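Local coordinates for uncharacterized protein (Alicyclobacillus acidocaldarius subsp. acidocaldarius, PDB 3RAG), which is of unknown function but carries a von Willebrand factor A-type fold with a sodium ion at its metal site, consistent with metal-dependent binding of a partner, at residues V15-G19 and S146-K150; L95-V99 and M123-L129; L172-A178 and L189-S195. All blocks are in the same frame, centred on the assembly; numbering follows the deposited sequence.

Contact 1. Residues V15-G19 and S146-K150; sequences VITDG and SMRDK. With NA (sodium ion), chain C.
Asp18 and Ser146 meet at a sodium ion, in a site with the layout of the metal-ion-dependent adhesion site (MIDAS) of von Willebrand A domains. Asp18 follows the end of strand 10-17, and Ser146 sits in the loop after strand 135-142, where Ser144 supplies another metal ligand. The two carboxylate oxygens divide the work. OD1 of Asp18 binds the sodium at 2.4 Å. The other oxygen, OD2, accepts two hydrogen bonds. Ser146 OG donates to Asp18 OD2 over 2.7 Å, from the syn side and 24° out of the carboxylate plane. Lys150 NZ reaches the anti lone pair of Asp18 OD2, also at 2.7 Å, and completes a salt bridge. The same ammonium group donates to Ser146 O at 3.2 Å, tying the loop back on itself. The tight part lies beneath the carboxylate. Met147, a selenomethionine, folds back at chi2 (-71°) and chi3 (-62°) and sets SE squarely over one carboxylate face, 3.4 Å from Asp18 CG. Nearby, Asp142, which Met147 also touches, accepts from Thr17 OG1 and from the backbone N of Asp18, which steadies the turn carrying the acid. The looser side is watery: two waters also bind the sodium, one of them at a long 2.9 Å, and Lys150 is partly exposed. With metal, hydroxyl and ammonium all drawing on one carboxylate, its negative charge is probably well compensated and its rotation fixed, while the water positions are the likelier ones to be exchanged for another ligand.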
ATOM      1  N   VAL A  15      -0.438  -0.696  -4.751  1.00 23.39           N
ATOM      2  CA  VAL A  15      -0.961  -0.840  -6.102  1.00 22.61           C
ATOM      3  C   VAL A  15      -0.564  -2.222  -6.617  1.00 21.76           C
ATOM      4  O   VAL A  15       0.612  -2.578  -6.563  1.00 24.26           O
ATOM      5  CB  VAL A  15      -0.345   0.216  -7.028  1.00 26.45           C
ATOM      6  CG1 VAL A  15      -0.873   0.034  -8.461  1.00 27.21           C
ATOM      7  CG2 VAL A  15      -0.664   1.634  -6.487  1.00 26.04           C
ATOM      8  N   ILE A  16      -1.532  -2.973  -7.133  1.00 23.53           N
ATOM      9  CA  ILE A  16      -1.267  -4.283  -7.731  1.00 24.28           C
ATOM     10  C   ILE A  16      -1.674  -4.214  -9.202  1.00 24.15           C
ATOM     11  O   ILE A  16      -2.847  -3.933  -9.521  1.00 23.79           O
ATOM     12  CB  ILE A  16      -2.015  -5.414  -6.989  1.00 25.65           C
ATOM     13  CG1 ILE A  16      -1.585  -5.426  -5.506  1.00 23.80           C
ATOM     14  CG2 ILE A  16      -1.726  -6.752  -7.669  1.00 25.59           C
ATOM     15  CD1 ILE A  16      -2.309  -6.465  -4.627  1.00 26.52           C
ATOM     16  N   THR A  17      -0.733  -4.463 -10.106  1.00 22.24           N
ATOM     17  CA  THR A  17      -0.961  -4.074 -11.491  1.00 23.62           C
ATOM     18  C   THR A  17      -0.223  -4.998 -12.447  1.00 26.68           C
ATOM     19  O   THR A  17       0.769  -5.626 -12.060  1.00 27.21           O
ATOM     20  CB  THR A  17      -0.500  -2.579 -11.686  1.00 24.84           C
ATOM     21  OG1 THR A  17      -0.817  -2.122 -12.999  1.00 26.37           O
ATOM     22  CG2 THR A  17       1.045  -2.441 -11.475  1.00 23.16           C
ATOM     23  N   ASP A  18      -0.691  -5.093 -13.689  1.00 24.59           N
ATOM     24  CA  ASP A  18       0.057  -5.869 -14.692  1.00 25.72           C
ATOM     25  C   ASP A  18       0.650  -5.033 -15.825  1.00 28.98           C
ATOM     26  O   ASP A  18       0.921  -5.549 -16.920  1.00 27.10           O
ATOM     27  CB  ASP A  18      -0.739  -7.082 -15.225  1.00 25.45           C
ATOM     28  CG  ASP A  18      -1.872  -6.684 -16.143  1.00 30.46           C
ATOM     29  OD1 ASP A  18      -2.230  -5.492 -16.148  1.00 26.98           O
ATOM     30  OD2 ASP A  18      -2.440  -7.566 -16.824  1.00 29.15           O
ATOM     31  N   GLY A  19       0.869  -3.742 -15.572  1.00 26.94           N
ATOM     32  CA  GLY A  19       1.621  -2.947 -16.529  1.00 28.23           C
ATOM     33  C   GLY A  19       1.416  -1.455 -16.375  1.00 33.54           C
ATOM     34  O   GLY A  19       0.438  -1.026 -15.768  1.00 30.84           O
ATOM     35  N   SER A 146      -6.460  -6.838 -19.622  1.00 29.56           N
ATOM     36  CA  SER A 146      -5.451  -7.892 -19.561  1.00 31.45           C
ATOM     37  C   SER A 146      -5.368  -8.545 -18.182  1.00 29.93           C
ATOM     38  O   SER A 146      -4.716  -9.571 -18.026  1.00 28.27           O
ATOM     39  CB  SER A 146      -4.086  -7.365 -19.962  1.00 35.20           C
ATOM     40  OG  SER A 146      -3.629  -6.486 -18.957  1.00 34.44           O
HETATM   41  N   MSE A 147      -6.035  -7.966 -17.187  1.00 28.45           N
HETATM   42  CA  MSE A 147      -5.978  -8.516 -15.820  1.00 26.65           C
HETATM   43  C   MSE A 147      -6.913  -9.722 -15.631  1.00 27.81           C
HETATM   44  O   MSE A 147      -6.921 -10.336 -14.562  1.00 30.09           O
HETATM   45  CB  MSE A 147      -6.347  -7.447 -14.769  1.00 25.38           C
HETATM   46  CG  MSE A 147      -5.195  -6.476 -14.380  1.00 25.91           C
HETATM   47 SE   MSE A 147      -3.821  -7.180 -13.373  1.00 17.23          SE
HETATM   48  CE  MSE A 147      -4.721  -7.664 -11.896  1.00 30.18           C
ATOM     49  N   ARG A 148      -7.690 -10.061 -16.661  1.00 26.47           N
ATOM     50  CA  ARG A 148      -8.809 -10.998 -16.471  1.00 29.63           C
ATOM     51  C   ARG A 148      -8.368 -12.308 -15.817  1.00 29.88           C
ATOM     52  O   ARG A 148      -9.017 -12.811 -14.904  1.00 31.29           O
ATOM     53  CB  ARG A 148      -9.529 -11.278 -17.803  1.00 26.60           C
ATOM     54  CG  ARG A 148     -10.887 -11.962 -17.617  1.00 31.74           C
ATOM     55  CD  ARG A 148     -11.707 -11.910 -18.919  1.00 34.38           C
ATOM     56  NE  ARG A 148     -12.157 -10.542 -19.215  1.00 32.63           N
ATOM     57  CZ  ARG A 148     -11.842  -9.865 -20.317  1.00 32.02           C
ATOM     58  NH1 ARG A 148     -11.069 -10.411 -21.244  1.00 33.88           N
ATOM     59  NH2 ARG A 148     -12.306  -8.632 -20.494  1.00 33.06           N
ATOM     60  N   ASP A 149      -7.242 -12.845 -16.257  1.00 28.20           N
ATOM     61  CA  ASP A 149      -6.822 -14.140 -15.732  1.00 31.40           C
ATOM     62  C   ASP A 149      -6.008 -14.054 -14.445  1.00 29.50           C
ATOM     63  O   ASP A 149      -5.647 -15.069 -13.880  1.00 29.40           O
ATOM     64  CB  ASP A 149      -6.006 -14.880 -16.757  1.00 33.91           C
ATOM     65  CG  ASP A 149      -6.857 -15.452 -17.856  1.00 39.03           C
ATOM     66  OD1 ASP A 149      -8.047 -15.799 -17.607  1.00 36.37           O
ATOM     67  OD2 ASP A 149      -6.320 -15.533 -18.968  1.00 33.78           O
ATOM     68  N   LYS A 150      -5.696 -12.840 -14.009  1.00 25.91           N
ATOM     69  CA  LYS A 150      -4.921 -12.660 -12.786  1.00 25.90           C
ATOM     70  C   LYS A 150      -5.857 -12.342 -11.650  1.00 29.97           C
ATOM     71  O   LYS A 150      -5.521 -12.536 -10.492  1.00 26.16           O
ATOM     72  CB  LYS A 150      -3.921 -11.520 -12.970  1.00 25.99           C
ATOM     73  CG  LYS A 150      -2.923 -11.831 -14.113  1.00 32.36           C
ATOM     74  CD  LYS A 150      -2.156 -10.612 -14.585  1.00 39.66           C
ATOM     75  CE  LYS A 150      -1.338 -10.952 -15.828  1.00 44.75           C
ATOM     76  NZ  LYS A 150      -1.780 -10.215 -17.056  1.00 34.30           N
TER
HETATM   77 NA    NA C 240      -2.990  -4.187 -18.053  1.00 39.27          NA
HETATM   78  O   HOH W   1      -2.338  -2.323 -16.516  1.00 36.60           O
HETATM   79  O   HOH W   2      -1.531  -2.811 -20.081  1.00 65.90           O

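Contact 2. Residues L95-V99 and M123-L129; sequences LQQVV and MQVVEKL
Val126 fits against Leu95, Gln96 and Val99 where two consecutive helices, 79-106 and 116-132, joined by a short connection, pack as a splayed, roughly antiparallel pair. The local axes approach to 9.6 Å and run at 127° between their N-to-C directions, and the contact stays compact. In the first shell, the two methyls of Val126 serve different partners. CG1, anti to the backbone N (chi1 173°), meets CG of Gln96 at 3.8 Å and, more distantly, CB of Leu95; CG2 turns instead to CG2 of Val99, 3.9 Å away. Val99 uses this same methyl towards Leu129, and it also brushes CG1 of Val125, an exposed residue. Packing is tight at the Leu129 end, where the carbons Val99 CG2 and Leu129 CD1 stand 3.5 Å apart, closer than carbons usually pack. Leu95 meets the root of the Leu129 side chain instead, with its CD1 3.8 Å from Leu129 CB and close to the carbonyl carbon of the same residue.

The next shell holds these groups in place. A helical backbone bond from Val99 N to Leu95 O sets their side chains one turn apart, and one from Leu129 N to Val125 O does the same on the partner helix. Helix 3-7 lies alongside, with Met4 touching Val98 and Thr5 touching Leu129. Back at the interface, on its more open side, Gln96 extends past Val126 towards Met123, a selenomethionine whose bent chain brings its terminal CE within 3.1 Å of Gln96 OE1.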
ATOM      1  N   LEU A  95       8.598   3.476  10.688  1.00 28.64           N
ATOM      2  CA  LEU A  95       8.595   3.589  12.151  1.00 31.01           C
ATOM      3  C   LEU A  95      10.003   3.802  12.724  1.00 31.95           C
ATOM      4  O   LEU A  95      10.180   4.490  13.742  1.00 34.68           O
ATOM      5  CB  LEU A  95       7.912   2.366  12.775  1.00 31.32           C
ATOM      6  CG  LEU A  95       6.413   2.311  12.475  1.00 32.25           C
ATOM      7  CD1 LEU A  95       5.877   0.960  12.914  1.00 31.22           C
ATOM      8  CD2 LEU A  95       5.674   3.457  13.194  1.00 31.33           C
ATOM      9  N   GLN A  96      11.009   3.215  12.078  1.00 32.65           N
ATOM     10  CA  GLN A  96      12.387   3.453  12.493  1.00 36.66           C
ATOM     11  C   GLN A  96      12.717   4.929  12.344  1.00 40.53           C
ATOM     12  O   GLN A  96      13.390   5.511  13.191  1.00 36.56           O
ATOM     13  CB  GLN A  96      13.375   2.595  11.691  1.00 40.86           C
ATOM     14  CG  GLN A  96      13.301   1.118  12.037  1.00 48.65           C
ATOM     15  CD  GLN A  96      14.153   0.232  11.140  1.00 61.89           C
ATOM     16  OE1 GLN A  96      14.595  -0.830  11.564  1.00 68.48           O
ATOM     17  NE2 GLN A  96      14.363   0.650   9.892  1.00 59.31           N
ATOM     18  N   GLN A  97      12.231   5.537  11.269  1.00 36.64           N
ATOM     19  CA  GLN A  97      12.468   6.956  11.034  1.00 39.42           C
ATOM     20  C   GLN A  97      11.750   7.779  12.084  1.00 36.07           C
ATOM     21  O   GLN A  97      12.295   8.753  12.590  1.00 38.49           O
ATOM     22  CB  GLN A  97      12.002   7.378   9.624  1.00 42.90           C
ATOM     23  CG  GLN A  97      12.604   6.551   8.483  1.00 48.54           C
ATOM     24  CD  GLN A  97      11.907   6.765   7.114  1.00 72.26           C
ATOM     25  OE1 GLN A  97      10.688   7.015   7.027  1.00 63.67           O
ATOM     26  NE2 GLN A  97      12.690   6.654   6.043  1.00 71.75           N
ATOM     27  N   VAL A  98      10.509   7.409  12.392  1.00 36.05           N
ATOM     28  CA  VAL A  98       9.745   8.113  13.415  1.00 34.71           C
ATOM     29  C   VAL A  98      10.469   8.085  14.758  1.00 36.09           C
ATOM     30  O   VAL A  98      10.584   9.109  15.449  1.00 36.44           O
ATOM     31  CB  VAL A  98       8.322   7.518  13.585  1.00 36.09           C
ATOM     32  CG1 VAL A  98       7.650   8.066  14.840  1.00 38.62           C
ATOM     33  CG2 VAL A  98       7.478   7.807  12.340  1.00 39.60           C
ATOM     34  N   VAL A  99      10.960   6.907  15.126  1.00 31.14           N
ATOM     35  CA  VAL A  99      11.614   6.761  16.431  1.00 35.09           C
ATOM     36  C   VAL A  99      12.929   7.538  16.463  1.00 36.23           C
ATOM     37  O   VAL A  99      13.272   8.174  17.467  1.00 37.61           O
ATOM     38  CB  VAL A  99      11.825   5.289  16.792  1.00 40.34           C
ATOM     39  CG1 VAL A  99      12.754   5.160  17.986  1.00 42.12           C
ATOM     40  CG2 VAL A  99      10.491   4.627  17.088  1.00 38.31           C
HETATM   41  N   MSE A 123      15.119  -0.779  19.024  1.00 41.33           N
HETATM   42  CA  MSE A 123      14.542  -1.656  18.009  1.00 42.38           C
HETATM   43  C   MSE A 123      13.351  -2.449  18.571  1.00 41.55           C
HETATM   44  O   MSE A 123      12.410  -2.770  17.843  1.00 37.96           O
HETATM   45  CB  MSE A 123      15.606  -2.573  17.395  1.00 50.88           C
HETATM   46  CG  MSE A 123      16.606  -1.846  16.479  1.00 56.71           C
HETATM   47 SE   MSE A 123      15.904  -0.781  15.175  1.00 64.81          SE
HETATM   48  CE  MSE A 123      14.607  -1.857  14.465  1.00 42.71           C
ATOM     49  N   GLN A 124      13.373  -2.737  19.869  1.00 42.34           N
ATOM     50  CA  GLN A 124      12.232  -3.387  20.503  1.00 43.38           C
ATOM     51  C   GLN A 124      11.029  -2.450  20.525  1.00 41.44           C
ATOM     52  O   GLN A 124       9.893  -2.880  20.324  1.00 39.99           O
ATOM     53  CB  GLN A 124      12.562  -3.861  21.918  1.00 54.74           C
ATOM     54  CG  GLN A 124      13.273  -5.197  21.964  1.00 69.51           C
ATOM     55  CD  GLN A 124      13.489  -5.698  23.390  1.00 87.09           C
ATOM     56  OE1 GLN A 124      13.392  -4.934  24.354  1.00 92.20           O
ATOM     57  NE2 GLN A 124      13.774  -6.991  23.525  1.00 91.14           N
ATOM     58  N   VAL A 125      11.285  -1.169  20.773  1.00 34.29           N
ATOM     59  CA  VAL A 125      10.240  -0.151  20.671  1.00 36.05           C
ATOM     60  C   VAL A 125       9.635  -0.124  19.259  1.00 32.54           C
ATOM     61  O   VAL A 125       8.408  -0.053  19.110  1.00 32.83           O
ATOM     62  CB  VAL A 125      10.778   1.239  21.067  1.00 37.84           C
ATOM     63  CG1 VAL A 125       9.847   2.339  20.617  1.00 33.17           C
ATOM     64  CG2 VAL A 125      10.998   1.306  22.579  1.00 41.75           C
ATOM     65  N   VAL A 126      10.489  -0.202  18.238  1.00 32.92           N
ATOM     66  CA  VAL A 126      10.022  -0.197  16.851  1.00 34.74           C
ATOM     67  C   VAL A 126       9.178  -1.437  16.543  1.00 35.75           C
ATOM     68  O   VAL A 126       8.145  -1.338  15.893  1.00 33.93           O
ATOM     69  CB  VAL A 126      11.193  -0.113  15.844  1.00 35.85           C
ATOM     70  CG1 VAL A 126      10.674  -0.292  14.390  1.00 32.22           C
ATOM     71  CG2 VAL A 126      11.920   1.214  15.996  1.00 34.27           C
ATOM     72  N   GLU A 127       9.619  -2.599  17.016  1.00 38.73           N
ATOM     73  CA  GLU A 127       8.849  -3.832  16.823  1.00 37.65           C
ATOM     74  C   GLU A 127       7.494  -3.733  17.504  1.00 38.75           C
ATOM     75  O   GLU A 127       6.486  -4.209  16.982  1.00 36.17           O
ATOM     76  CB  GLU A 127       9.614  -5.050  17.356  1.00 39.37           C
ATOM     77  CG  GLU A 127      10.879  -5.356  16.568  1.00 60.84           C
ATOM     78  CD  GLU A 127      11.576  -6.604  17.056  1.00 78.36           C
ATOM     79  OE1 GLU A 127      12.771  -6.783  16.731  1.00 83.65           O
ATOM     80  OE2 GLU A 127      10.925  -7.406  17.763  1.00 85.08           O
ATOM     81  N   LYS A 128       7.471  -3.121  18.678  1.00 34.73           N
ATOM     82  CA  LYS A 128       6.211  -2.915  19.385  1.00 34.26           C
ATOM     83  C   LYS A 128       5.312  -1.987  18.567  1.00 33.52           C
ATOM     84  O   LYS A 128       4.127  -2.282  18.366  1.00 36.63           O
ATOM     85  CB  LYS A 128       6.461  -2.357  20.791  1.00 36.81           C
ATOM     86  CG  LYS A 128       5.201  -2.135  21.640  1.00 45.17           C
ATOM     87  CD  LYS A 128       5.574  -1.597  23.034  1.00 56.86           C
ATOM     88  CE  LYS A 128       4.379  -1.580  23.984  1.00 61.37           C
ATOM     89  NZ  LYS A 128       3.896  -2.966  24.243  1.00 62.63           N
ATOM     90  N   LEU A 129       5.879  -0.893  18.052  1.00 31.28           N
ATOM     91  CA  LEU A 129       5.100   0.009  17.206  1.00 27.66           C
ATOM     92  C   LEU A 129       4.559  -0.734  15.973  1.00 29.35           C
ATOM     93  O   LEU A 129       3.406  -0.538  15.577  1.00 33.44           O
ATOM     94  CB  LEU A 129       5.952   1.200  16.731  1.00 28.74           C
ATOM     95  CG  LEU A 129       6.257   2.210  17.854  1.00 32.57           C
ATOM     96  CD1 LEU A 129       7.335   3.191  17.425  1.00 35.14           C
ATOM     97  CD2 LEU A 129       4.964   2.942  18.209  1.00 36.95           C
TER

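Contact 3. Residues L172-A178 and L189-S195; sequences LAVSVIA and LVQPFSS
Ser175 CB sits over the centre of the Phe193 ring, 3.7 Å from its centroid and 14° off the ring normal, a CH-pi contact in the beta hairpin of strands 172-179 and 188-194. Ala173 CB adds to the ring's CD1 side, and His228 and Leu224 of helix 214-232 pack on Phe193 from outside the hairpin. An alanine in place of Phe193 is likely to open a gap over Ser175 CB and leave His228 without its stacking partner. On the same face Ile177 CG2 meets Leu189 CD1; on the other, under Leu202 of helix 199-205, Val176 CG1 meets Val190 CB at 3.8 Å. Outward from these, the backbone takes over. Val190 and Gln191 both face Val176, a classic beta bulge: Val176 O accepts from Val190 N at 2.8 Å and from Gln191 N at 3.3 Å. Val174 and Ser194 form a hydrogen-bonded pair. A chi1 of 174° swings OG of Ser175 away from its own amide nitrogen, and it donates to Gln191 O at 2.8 Å, in the carbonyl plane; Val176 N shares that acceptor. The buried hydroxyl thus finds its partner on the bulged edge strand and reinforces a ladder whose register has shifted.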
ATOM      1  N   LEU A 172      -6.711  -2.216  12.170  1.00 36.78           N
ATOM      2  CA  LEU A 172      -6.571  -2.264  10.734  1.00 34.13           C
ATOM      3  C   LEU A 172      -7.766  -1.592  10.069  1.00 34.20           C
ATOM      4  O   LEU A 172      -8.924  -1.901  10.383  1.00 34.51           O
ATOM      5  CB  LEU A 172      -6.508  -3.716  10.267  1.00 38.98           C
ATOM      6  CG  LEU A 172      -6.474  -3.916   8.762  1.00 43.56           C
ATOM      7  CD1 LEU A 172      -5.193  -3.318   8.154  1.00 43.29           C
ATOM      8  CD2 LEU A 172      -6.588  -5.391   8.433  1.00 51.81           C
ATOM      9  N   ALA A 173      -7.488  -0.685   9.139  1.00 31.39           N
ATOM     10  CA  ALA A 173      -8.536  -0.109   8.309  1.00 33.31           C
ATOM     11  C   ALA A 173      -8.095  -0.294   6.864  1.00 29.29           C
ATOM     12  O   ALA A 173      -7.126   0.310   6.436  1.00 26.52           O
ATOM     13  CB  ALA A 173      -8.734   1.380   8.625  1.00 32.64           C
ATOM     14  N   VAL A 174      -8.781  -1.168   6.144  1.00 28.14           N
ATOM     15  CA  VAL A 174      -8.431  -1.429   4.743  1.00 26.48           C
ATOM     16  C   VAL A 174      -9.584  -1.036   3.837  1.00 26.38           C
ATOM     17  O   VAL A 174     -10.759  -1.377   4.084  1.00 29.70           O
ATOM     18  CB  VAL A 174      -8.034  -2.918   4.522  1.00 31.25           C
ATOM     19  CG1 VAL A 174      -9.186  -3.836   4.900  1.00 37.61           C
ATOM     20  CG2 VAL A 174      -7.605  -3.175   3.076  1.00 32.76           C
ATOM     21  N   SER A 175      -9.254  -0.318   2.769  1.00 28.12           N
ATOM     22  CA  SER A 175     -10.241   0.005   1.738  1.00 26.96           C
ATOM     23  C   SER A 175      -9.698  -0.555   0.430  1.00 26.48           C
ATOM     24  O   SER A 175      -8.477  -0.708   0.272  1.00 25.87           O
ATOM     25  CB  SER A 175     -10.393   1.526   1.633  1.00 32.06           C
ATOM     26  OG  SER A 175     -11.233   1.881   0.547  1.00 29.80           O
ATOM     27  N   VAL A 176     -10.586  -0.874  -0.507  1.00 29.37           N
ATOM     28  CA  VAL A 176     -10.132  -1.404  -1.781  1.00 26.81           C
ATOM     29  C   VAL A 176     -10.747  -0.575  -2.901  1.00 27.23           C
ATOM     30  O   VAL A 176     -11.945  -0.237  -2.875  1.00 28.91           O
ATOM     31  CB  VAL A 176     -10.569  -2.890  -1.951  1.00 27.95           C
ATOM     32  CG1 VAL A 176     -10.171  -3.427  -3.333  1.00 26.59           C
ATOM     33  CG2 VAL A 176     -10.021  -3.761  -0.792  1.00 27.44           C
ATOM     34  N   ILE A 177      -9.917  -0.202  -3.865  1.00 26.05           N
ATOM     35  CA  ILE A 177     -10.455   0.392  -5.065  1.00 26.80           C
ATOM     36  C   ILE A 177      -9.950  -0.340  -6.281  1.00 26.31           C
ATOM     37  O   ILE A 177      -8.894  -0.982  -6.248  1.00 29.07           O
ATOM     38  CB  ILE A 177     -10.144   1.892  -5.186  1.00 35.22           C
ATOM     39  CG1 ILE A 177      -8.676   2.136  -5.346  1.00 33.01           C
ATOM     40  CG2 ILE A 177     -10.619   2.666  -3.969  1.00 31.40           C
ATOM     41  CD1 ILE A 177      -8.363   3.637  -5.284  1.00 46.48           C
ATOM     42  N   ALA A 178     -10.731  -0.259  -7.349  1.00 26.20           N
ATOM     43  CA  ALA A 178     -10.378  -0.824  -8.640  1.00 24.95           C
ATOM     44  C   ALA A 178     -10.185   0.309  -9.647  1.00 25.71           C
ATOM     45  O   ALA A 178     -10.839   1.343  -9.565  1.00 28.00           O
ATOM     46  CB  ALA A 178     -11.499  -1.732  -9.136  1.00 30.23           C
ATOM     47  N   LEU A 189     -14.931   2.434  -6.028  1.00 28.77           N
ATOM     48  CA  LEU A 189     -14.708   2.072  -4.638  1.00 31.29           C
ATOM     49  C   LEU A 189     -15.292   0.681  -4.416  1.00 33.64           C
ATOM     50  O   LEU A 189     -16.507   0.489  -4.493  1.00 37.46           O
ATOM     51  CB  LEU A 189     -15.378   3.077  -3.707  1.00 33.79           C
ATOM     52  CG  LEU A 189     -15.204   2.770  -2.209  1.00 37.19           C
ATOM     53  CD1 LEU A 189     -13.763   2.970  -1.790  1.00 32.21           C
ATOM     54  CD2 LEU A 189     -16.145   3.643  -1.377  1.00 47.09           C
ATOM     55  N   VAL A 190     -14.436  -0.293  -4.139  1.00 26.84           N
ATOM     56  CA  VAL A 190     -14.895  -1.668  -3.932  1.00 29.18           C
ATOM     57  C   VAL A 190     -15.427  -1.866  -2.507  1.00 30.51           C
ATOM     58  O   VAL A 190     -16.496  -2.477  -2.296  1.00 30.23           O
ATOM     59  CB  VAL A 190     -13.769  -2.691  -4.258  1.00 29.67           C
ATOM     60  CG1 VAL A 190     -14.254  -4.121  -4.021  1.00 30.73           C
ATOM     61  CG2 VAL A 190     -13.344  -2.525  -5.698  1.00 29.27           C
ATOM     62  N   GLN A 191     -14.683  -1.359  -1.529  1.00 31.81           N
ATOM     63  CA  GLN A 191     -15.214  -1.300  -0.178  1.00 35.30           C
ATOM     64  C   GLN A 191     -14.638  -0.099   0.531  1.00 33.92           C
ATOM     65  O   GLN A 191     -13.505   0.289   0.275  1.00 33.30           O
ATOM     66  CB  GLN A 191     -14.871  -2.562   0.594  1.00 30.10           C
ATOM     67  CG  GLN A 191     -13.363  -2.692   0.938  1.00 30.19           C
ATOM     68  CD  GLN A 191     -13.118  -3.808   1.938  1.00 35.17           C
ATOM     69  OE1 GLN A 191     -12.561  -3.593   3.034  1.00 35.59           O
ATOM     70  NE2 GLN A 191     -13.548  -5.009   1.580  1.00 31.80           N
ATOM     71  N   PRO A 192     -15.429   0.500   1.414  1.00 33.44           N
ATOM     72  CA  PRO A 192     -14.921   1.573   2.267  1.00 31.54           C
ATOM     73  C   PRO A 192     -14.017   0.961   3.318  1.00 33.19           C
ATOM     74  O   PRO A 192     -13.953  -0.263   3.413  1.00 34.29           O
ATOM     75  CB  PRO A 192     -16.188   2.149   2.915  1.00 35.80           C
ATOM     76  CG  PRO A 192     -17.208   1.063   2.816  1.00 44.38           C
ATOM     77  CD  PRO A 192     -16.880   0.291   1.565  1.00 34.66           C
ATOM     78  N   PHE A 193     -13.330   1.790   4.098  1.00 31.40           N
ATOM     79  CA  PHE A 193     -12.478   1.267   5.173  1.00 33.96           C
ATOM     80  C   PHE A 193     -13.189   0.328   6.135  1.00 36.43           C
ATOM     81  O   PHE A 193     -14.281   0.628   6.632  1.00 36.38           O
ATOM     82  CB  PHE A 193     -11.838   2.403   5.963  1.00 32.67           C
ATOM     83  CG  PHE A 193     -10.763   3.120   5.205  1.00 29.89           C
ATOM     84  CD1 PHE A 193      -9.524   2.539   5.032  1.00 28.71           C
ATOM     85  CD2 PHE A 193     -11.004   4.363   4.637  1.00 36.44           C
ATOM     86  CE1 PHE A 193      -8.522   3.195   4.332  1.00 30.88           C
ATOM     87  CE2 PHE A 193      -9.997   5.021   3.937  1.00 34.33           C
ATOM     88  CZ  PHE A 193      -8.761   4.438   3.799  1.00 31.26           C
ATOM     89  N   SER A 194     -12.551  -0.805   6.398  1.00 34.29           N
ATOM     90  CA  SER A 194     -13.111  -1.808   7.288  1.00 39.30           C
ATOM     91  C   SER A 194     -11.977  -2.633   7.878  1.00 38.96           C
ATOM     92  O   SER A 194     -10.868  -2.635   7.360  1.00 36.14           O
ATOM     93  CB  SER A 194     -14.060  -2.722   6.505  1.00 43.62           C
ATOM     94  OG  SER A 194     -14.462  -3.830   7.297  1.00 52.10           O
ATOM     95  N   SER A 195     -12.251  -3.348   8.958  1.00 40.41           N
ATOM     96  CA  SER A 195     -11.247  -4.234   9.525  1.00 42.24           C
ATOM     97  C   SER A 195     -11.137  -5.534   8.725  1.00 42.18           C
ATOM     98  O   SER A 195     -10.248  -6.330   8.969  1.00 38.94           O
ATOM     99  CB  SER A 195     -11.593  -4.563  10.981  1.00 43.54           C
ATOM    100  OG  SER A 195     -12.932  -5.008  11.047  1.00 52.44           O
TER

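Overall arrangement
Contacts 1 and 3 reach the same mixed sheet, with centres 19 Å apart. Contact 1 lies at the C-terminal end of inner strand 10-17, contact 3 at the edge of the sheet, where strand 188-194 is outermost. Contact 2 stands apart on the helices, 34 Å from contact 1 between centres and on the opposite side of the chain's centre, yet it is nested within the loop that contact 1 closes. Chemistry follows place: charge, metal and water in the buried contact 1; mainly aliphatic side chains in the partly buried contact 2; and, in the likewise partly buried contact 3, backbone hydrogen bonds flanked by apolar side chains that meet neighbouring helices.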